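PDB 4M9C: bacterial transferase hexapeptide (Three repeats) family protein from Acinetobacter baumannii, which transfers an acetyl group, probably from acetyl-CoA, onto an amino-sugar nucleotide in the biosynthesis of UDP-N,N'-diacetylbacillosamine. Local coordinates for the interface of chains A and B. Residues are numbered along the deposited sequence; one frame, centred on the assembly and turned at random. Chains: chain A/B, Bacterial transferase hexapeptide (Three repeats) family protein.

Contact 1: the interface of chains A and B. Residues chain A 102-103, 120-121, 139; chain B 15, 19, 46.
With CG anti to the carbonyl carbon in both residues (chi1 -68° and -60°), the side chains of A:Asn121 and B:Asn46 reach toward each other from opposite directions and pair their amides nearly in one plane, 18° apart, where helix 14-24 and a loop of chain B's N-terminal Rossmann-like domain dock on loops of chain A's left-handed beta-helix. ND2 of A:Asn121 gives a hydrogen bond to OD1 of B:Asn46 at 2.7 Å, on a lone pair, and ND2 of B:Asn46 returns one to OD1 of A:Asn121 at 2.9 Å. Asparagine suits both places: its amide gives and accepts at once, and it tolerates the positive phi found in these loops. CG of A:Glu103 packs against CG of B:Asn46 at 3.5 Å, an aliphatic support for the flat amide.

B:Lys15 crosses A:Asn121 at about a right angle, its CD 3.5 Å from the amide carbon CG. The long chain then carries its ammonium NZ to the carboxylate oxygen OD1 of A:Asp139, a salt bridge of 2.6 Å met on the syn side. At the chain's other end, the hydroxyl OG of A:Ser120 donates to the backbone O of B:Lys15 from above the carbonyl plane. A water also meets this oxygen, touches OD1 of B:Asn46, and lies 2.7 Å from the carboxylate OD2 of A:Asp102.

Contact 2: the interface of chains A and B. Residues chain A 135, 155, 171; chain B 132-133, 150, 168.
The phenol oxygen of A:Tyr135, which rests against B:Pro150, takes a hydrogen bond of 2.7 Å at its OH from the amide ND2 of A:Asn155. The bond is bent, 126° at the hydrogen, and leaves the amide plane steeply, but it ties two side chains of chain A together where left-handed beta-helices of the hexapeptide-repeat family meet flank to flank. Tyrosine suits this place because its ring supplies a broad apolar surface while its hydroxyl is anchored within its own chain.

One face of that ring receives the methyl CD1 of B:Ile132, 3.8 Å from the ring centroid and offset toward the rim, in a CH-pi contact. The isoleucine reaches this far because its chain is extended about the CB-CG1 bond (chi2 179°), with CD1 anti to CA. B:Tyr133 slides past A:Tyr135 in the opposite direction, with CE2 3.3 Å from CD2 of its neighbour. Toward the phenol end, CB of B:Pro150 lies 3.8 Å from CZ of A:Tyr135, the two side chains crossing at about a right angle; the rigid pyrrolidine makes a firm, compact surface there.

B:Thr168 turns its methyl rather than its hydroxyl into the junction. CG2 stands anti to the backbone N and meets CG1 of A:Val171 at 3.6 Å, while A:Asn155 and B:Thr168 come toward each other from opposite directions, CG of A:Asn155 lying 3.9 Å from CG2 of B:Thr168.

Contact 3: the interface of chains A and B. Residues chain A 101, 119-120; chain B 15-16, 19-20, 23.
A:Leu101 forms the apolar centre, burying 59 Å² against helix 14-24 of chain B. Its methyl CD1 lies 3.9 Å from CG of B:Glu16, the two side chains passing at a slant, and its CB faces CG of B:Pro19 at 4.1 Å. The other methyl, CD2, looks along the helix toward CD2 of B:Leu20, a looser approach of 4.4 Å. A branched, flexible leucine suits this place because its two methyls can follow different parts of the helix surface.

Farther out, the amide NE2 of B:Gln23 comes to 4.3 Å from CD2 of A:Leu101. On another side, B:Glu16 runs out with CG anti to the backbone N (chi1 165°), which sets its aliphatic stem against the leucine and brings its carboxylate OE2 to 4.1 Å from the methyl CG2 of A:Thr119. At the polar rim, B:Pro19 lacks the N-H that would normally bond the carbonyl of B:Lys15 within the helix, leaving that oxygen available to A:Ser120.

The patch joins an early helix of the N-terminal, Rossmann-like domain of chain B to loops of chain A's left-handed beta-helix, just beyond strands 99-100 and 117-118.

Contact 1: the interface of chains A and B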
loop_
_atom_site.group_PDB
_atom_site.type_symbol
_atom_site.label_atom_id
_atom_site.label_comp_id
_atom_site.label_asym_id
_atom_site.label_seq_id
_atom_site.Cartn_x
_atom_site.Cartn_y
_atom_site.Cartn_z
ATOM N N ASP A 102 -9.356 9.950 13.076
ATOM C CA ASP A 102 -10.103 10.429 14.251
ATOM C C ASP A 102 -10.400 9.356 15.297
ATOM O O ASP A 102 -10.738 8.236 14.955
ATOM C CB ASP A 102 -11.448 11.018 13.820
ATOM C CG ASP A 102 -11.357 12.484 13.427
ATOM O OD1 ASP A 102 -10.296 13.111 13.653
ATOM O OD2 ASP A 102 -12.365 13.002 12.893
ATOM N N GLU A 103 -10.316 9.727 16.570
ATOM C CA GLU A 103 -10.828 8.877 17.643
ATOM C C GLU A 103 -10.210 7.479 17.605
ATOM O O GLU A 103 -10.915 6.471 17.700
ATOM C CB GLU A 103 -12.354 8.770 17.563
ATOM C CG GLU A 103 -13.093 10.107 17.666
ATOM C CD GLU A 103 -13.006 10.736 19.052
ATOM O OE1 GLU A 103 -12.686 10.017 20.026
ATOM O OE2 GLU A 103 -13.263 11.955 19.163
ATOM N N SER A 120 -10.708 5.767 11.607
ATOM C CA SER A 120 -11.426 6.473 12.674
ATOM C C SER A 120 -12.275 5.586 13.589
ATOM O O SER A 120 -12.868 4.607 13.142
ATOM C CB SER A 120 -12.334 7.557 12.073
ATOM O OG SER A 120 -11.579 8.468 11.301
ATOM N N ASN A 121 -12.354 5.966 14.862
ATOM C CA ASN A 121 -13.229 5.295 15.815
ATOM C C ASN A 121 -12.789 3.854 15.988
ATOM O O ASN A 121 -13.513 2.922 15.646
ATOM C CB ASN A 121 -14.685 5.365 15.355
ATOM C CG ASN A 121 -15.231 6.779 15.397
ATOM O OD1 ASN A 121 -15.753 7.226 16.415
ATOM N ND2 ASN A 121 -15.065 7.501 14.307
ATOM N N ASP A 139 -14.319 1.665 13.130
ATOM C CA ASP A 139 -15.151 0.933 14.081
ATOM C C ASP A 139 -14.631 -0.461 14.414
ATOM O O ASP A 139 -15.406 -1.364 14.695
ATOM C CB ASP A 139 -16.605 0.883 13.588
ATOM C CG ASP A 139 -17.218 2.279 13.470
ATOM O OD1 ASP A 139 -17.281 2.991 14.493
ATOM O OD2 ASP A 139 -17.594 2.680 12.349
ATOM N N LYS B 15 -17.010 8.635 8.986
ATOM C CA LYS B 15 -16.103 8.987 10.076
ATOM C C LYS B 15 -14.664 9.112 9.578
ATOM O O LYS B 15 -13.831 9.790 10.192
ATOM C CB LYS B 15 -16.168 7.960 11.213
ATOM C CG LYS B 15 -17.553 7.734 11.814
ATOM C CD LYS B 15 -17.543 6.512 12.754
ATOM C CE LYS B 15 -18.834 5.722 12.680
ATOM N NZ LYS B 15 -18.999 4.860 13.892
ATOM N N PRO B 19 -12.290 13.749 8.787
ATOM C CA PRO B 19 -10.934 14.250 9.037
ATOM C C PRO B 19 -10.234 14.646 7.743
ATOM O O PRO B 19 -9.403 15.546 7.759
ATOM C CB PRO B 19 -10.211 13.046 9.647
ATOM C CG PRO B 19 -11.276 12.117 10.085
ATOM C CD PRO B 19 -12.486 12.372 9.273
ATOM N N ASN B 46 -18.295 12.201 16.916
ATOM C CA ASN B 46 -16.930 12.704 17.024
ATOM C C ASN B 46 -16.888 14.230 17.160
ATOM O O ASN B 46 -15.994 14.893 16.635
ATOM C CB ASN B 46 -16.063 12.227 15.851
ATOM C CG ASN B 46 -15.959 10.699 15.775
ATOM O OD1 ASN B 46 -15.729 10.134 14.703
ATOM N ND2 ASN B 46 -16.142 10.032 16.911
HETATM O O HOH W 1 -14.675 11.810 12.306
#

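Contact 2: the interface of chains A and B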
loop_
_atom_site.group_PDB
_atom_site.type_symbol
_atom_site.label_atom_id
_atom_site.label_comp_id
_atom_site.label_asym_id
_atom_site.label_seq_id
_atom_site.Cartn_x
_atom_site.Cartn_y
_atom_site.Cartn_z
ATOM N N TYR A 135 -3.391 -2.100 7.600
ATOM C CA TYR A 135 -4.291 -1.049 8.060
ATOM C C TYR A 135 -5.438 -1.577 8.902
ATOM O O TYR A 135 -5.763 -2.760 8.858
ATOM C CB TYR A 135 -4.842 -0.255 6.876
ATOM C CG TYR A 135 -5.820 -1.002 5.999
ATOM C CD1 TYR A 135 -7.113 -1.277 6.438
ATOM C CD2 TYR A 135 -5.472 -1.384 4.711
ATOM C CE1 TYR A 135 -8.032 -1.944 5.618
ATOM C CE2 TYR A 135 -6.378 -2.048 3.891
ATOM C CZ TYR A 135 -7.654 -2.324 4.352
ATOM O OH TYR A 135 -8.548 -2.982 3.536
ATOM N N ASN A 155 -10.739 -4.447 7.446
ATOM C CA ASN A 155 -11.773 -3.475 7.132
ATOM C C ASN A 155 -12.711 -3.161 8.289
ATOM O O ASN A 155 -12.406 -3.461 9.437
ATOM C CB ASN A 155 -12.529 -3.902 5.881
ATOM C CG ASN A 155 -11.620 -3.972 4.679
ATOM O OD1 ASN A 155 -11.292 -5.057 4.177
ATOM N ND2 ASN A 155 -11.173 -2.816 4.228
ATOM N N VAL A 171 -6.914 -10.489 3.691
ATOM C CA VAL A 171 -7.975 -9.495 3.687
ATOM C C VAL A 171 -9.131 -9.996 4.524
ATOM O O VAL A 171 -9.531 -11.156 4.411
ATOM C CB VAL A 171 -8.534 -9.289 2.279
ATOM C CG1 VAL A 171 -9.371 -7.998 2.224
ATOM C CG2 VAL A 171 -7.406 -9.264 1.275
ATOM N N ILE B 132 -8.748 3.563 0.795
ATOM C CA ILE B 132 -7.324 3.473 1.110
ATOM C C ILE B 132 -6.559 2.400 0.332
ATOM O O ILE B 132 -7.053 1.292 0.123
ATOM C CB ILE B 132 -7.076 3.341 2.624
ATOM C CG1 ILE B 132 -7.842 2.152 3.201
ATOM C CG2 ILE B 132 -7.509 4.623 3.334
ATOM C CD1 ILE B 132 -7.591 1.982 4.684
ATOM N N TYR B 133 -5.365 2.770 -0.122
ATOM C CA TYR B 133 -4.480 1.901 -0.904
ATOM C C TYR B 133 -4.957 1.509 -2.300
ATOM O O TYR B 133 -4.284 0.731 -2.966
ATOM C CB TYR B 133 -4.123 0.626 -0.123
ATOM C CG TYR B 133 -3.513 0.911 1.221
ATOM C CD1 TYR B 133 -2.146 1.130 1.354
ATOM C CD2 TYR B 133 -4.306 0.970 2.356
ATOM C CE1 TYR B 133 -1.579 1.392 2.600
ATOM C CE2 TYR B 133 -3.767 1.231 3.586
ATOM C CZ TYR B 133 -2.398 1.438 3.709
ATOM O OH TYR B 133 -1.869 1.686 4.950
ATOM N N PRO B 150 -11.035 -0.642 -0.302
ATOM C CA PRO B 150 -9.604 -0.540 0.021
ATOM C C PRO B 150 -8.754 -1.596 -0.681
ATOM O O PRO B 150 -9.167 -2.756 -0.775
ATOM C CB PRO B 150 -9.567 -0.730 1.538
ATOM C CG PRO B 150 -10.918 -0.276 1.993
ATOM C CD PRO B 150 -11.871 -0.711 0.907
ATOM N N THR B 168 -12.543 -5.169 -1.929
ATOM C CA THR B 168 -11.300 -5.027 -1.175
ATOM C C THR B 168 -10.231 -5.999 -1.634
ATOM O O THR B 168 -10.484 -7.188 -1.775
ATOM C CB THR B 168 -11.537 -5.267 0.316
ATOM O OG1 THR B 168 -12.708 -4.562 0.716
ATOM C CG2 THR B 168 -10.383 -4.762 1.111
#

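Contact 3: the interface of chains A and B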
loop_
_atom_site.group_PDB
_atom_site.type_symbol
_atom_site.label_atom_id
_atom_site.label_comp_id
_atom_site.label_asym_id
_atom_site.label_seq_id
_atom_site.Cartn_x
_atom_site.Cartn_y
_atom_site.Cartn_z
ATOM N N LEU A 101 -6.269 8.654 11.781
ATOM C CA LEU A 101 -7.343 9.643 11.695
ATOM C C LEU A 101 -8.026 9.929 13.052
ATOM O O LEU A 101 -7.344 10.125 14.064
ATOM C CB LEU A 101 -8.352 9.252 10.607
ATOM C CG LEU A 101 -7.744 9.134 9.196
ATOM C CD1 LEU A 101 -8.808 8.857 8.133
ATOM C CD2 LEU A 101 -6.946 10.395 8.835
ATOM N N THR A 119 -7.762 4.308 10.540
ATOM C CA THR A 119 -8.736 5.339 10.180
ATOM C C THR A 119 -9.409 5.980 11.405
ATOM O O THR A 119 -8.742 6.666 12.162
ATOM C CB THR A 119 -9.747 4.869 9.109
ATOM O OG1 THR A 119 -10.536 3.784 9.608
ATOM C CG2 THR A 119 -9.015 4.430 7.831
ATOM N N SER A 120 -10.708 5.767 11.607
ATOM C CA SER A 120 -11.426 6.473 12.674
ATOM C C SER A 120 -12.275 5.586 13.589
ATOM O O SER A 120 -12.868 4.607 13.142
ATOM C CB SER A 120 -12.334 7.557 12.073
ATOM O OG SER A 120 -11.579 8.468 11.301
ATOM N N LYS B 15 -17.010 8.635 8.986
ATOM C CA LYS B 15 -16.103 8.987 10.076
ATOM C C LYS B 15 -14.664 9.112 9.578
ATOM O O LYS B 15 -13.831 9.790 10.192
ATOM C CB LYS B 15 -16.168 7.960 11.213
ATOM C CG LYS B 15 -17.553 7.734 11.814
ATOM C CD LYS B 15 -17.543 6.512 12.754
ATOM C CE LYS B 15 -18.834 5.722 12.680
ATOM N NZ LYS B 15 -18.999 4.860 13.892
ATOM N N GLU B 16 -14.377 8.431 8.475
ATOM C CA GLU B 16 -13.059 8.479 7.846
ATOM C C GLU B 16 -12.937 9.734 6.972
ATOM O O GLU B 16 -11.892 10.389 6.922
ATOM C CB GLU B 16 -12.867 7.224 6.984
ATOM C CG GLU B 16 -11.705 7.308 6.003
ATOM C CD GLU B 16 -11.835 6.321 4.842
ATOM O OE1 GLU B 16 -12.979 6.045 4.399
ATOM O OE2 GLU B 16 -10.787 5.822 4.370
ATOM N N PRO B 19 -12.290 13.749 8.787
ATOM C CA PRO B 19 -10.934 14.250 9.037
ATOM C C PRO B 19 -10.234 14.646 7.743
ATOM O O PRO B 19 -9.403 15.546 7.759
ATOM C CB PRO B 19 -10.211 13.046 9.647
ATOM C CG PRO B 19 -11.276 12.117 10.085
ATOM C CD PRO B 19 -12.486 12.372 9.273
ATOM N N LEU B 20 -10.547 13.966 6.645
ATOM C CA LEU B 20 -9.949 14.300 5.361
ATOM C C LEU B 20 -10.440 15.672 4.910
ATOM O O LEU B 20 -9.651 16.507 4.454
ATOM C CB LEU B 20 -10.292 13.250 4.305
ATOM C CG LEU B 20 -9.818 11.818 4.587
ATOM C CD1 LEU B 20 -10.141 10.913 3.397
ATOM C CD2 LEU B 20 -8.318 11.811 4.892
ATOM N N GLN B 23 -8.882 18.522 6.880
ATOM C CA GLN B 23 -7.493 18.833 6.527
ATOM C C GLN B 23 -7.432 19.547 5.191
ATOM O O GLN B 23 -6.516 20.332 4.926
ATOM C CB GLN B 23 -6.646 17.557 6.454
ATOM C CG GLN B 23 -6.449 16.886 7.790
ATOM C CD GLN B 23 -5.646 15.596 7.683
ATOM O OE1 GLN B 23 -4.744 15.475 6.845
ATOM N NE2 GLN B 23 -5.974 14.623 8.536
#

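Contact 1 and contact 3 are neighbouring halves of one docking surface, their C-alpha centres about 6 Å apart, and share A:Ser120, B:Lys15 and B:Pro19. Together they hold helix 14-24 of chain B, with contact 1 adding the loop between strands 44-45 and 48-51. Contact 2 lies about 16 Å from contact 1 and 15 Å from contact 3, where beta-helix meets beta-helix. Both domains of chain B thus grip chain A's beta-helix. Since the assembly holds three copies, the same contacts probably recur around a trimer, the usual form of hexapeptide-repeat acetyltransferases, whose active sites typically lie between subunits.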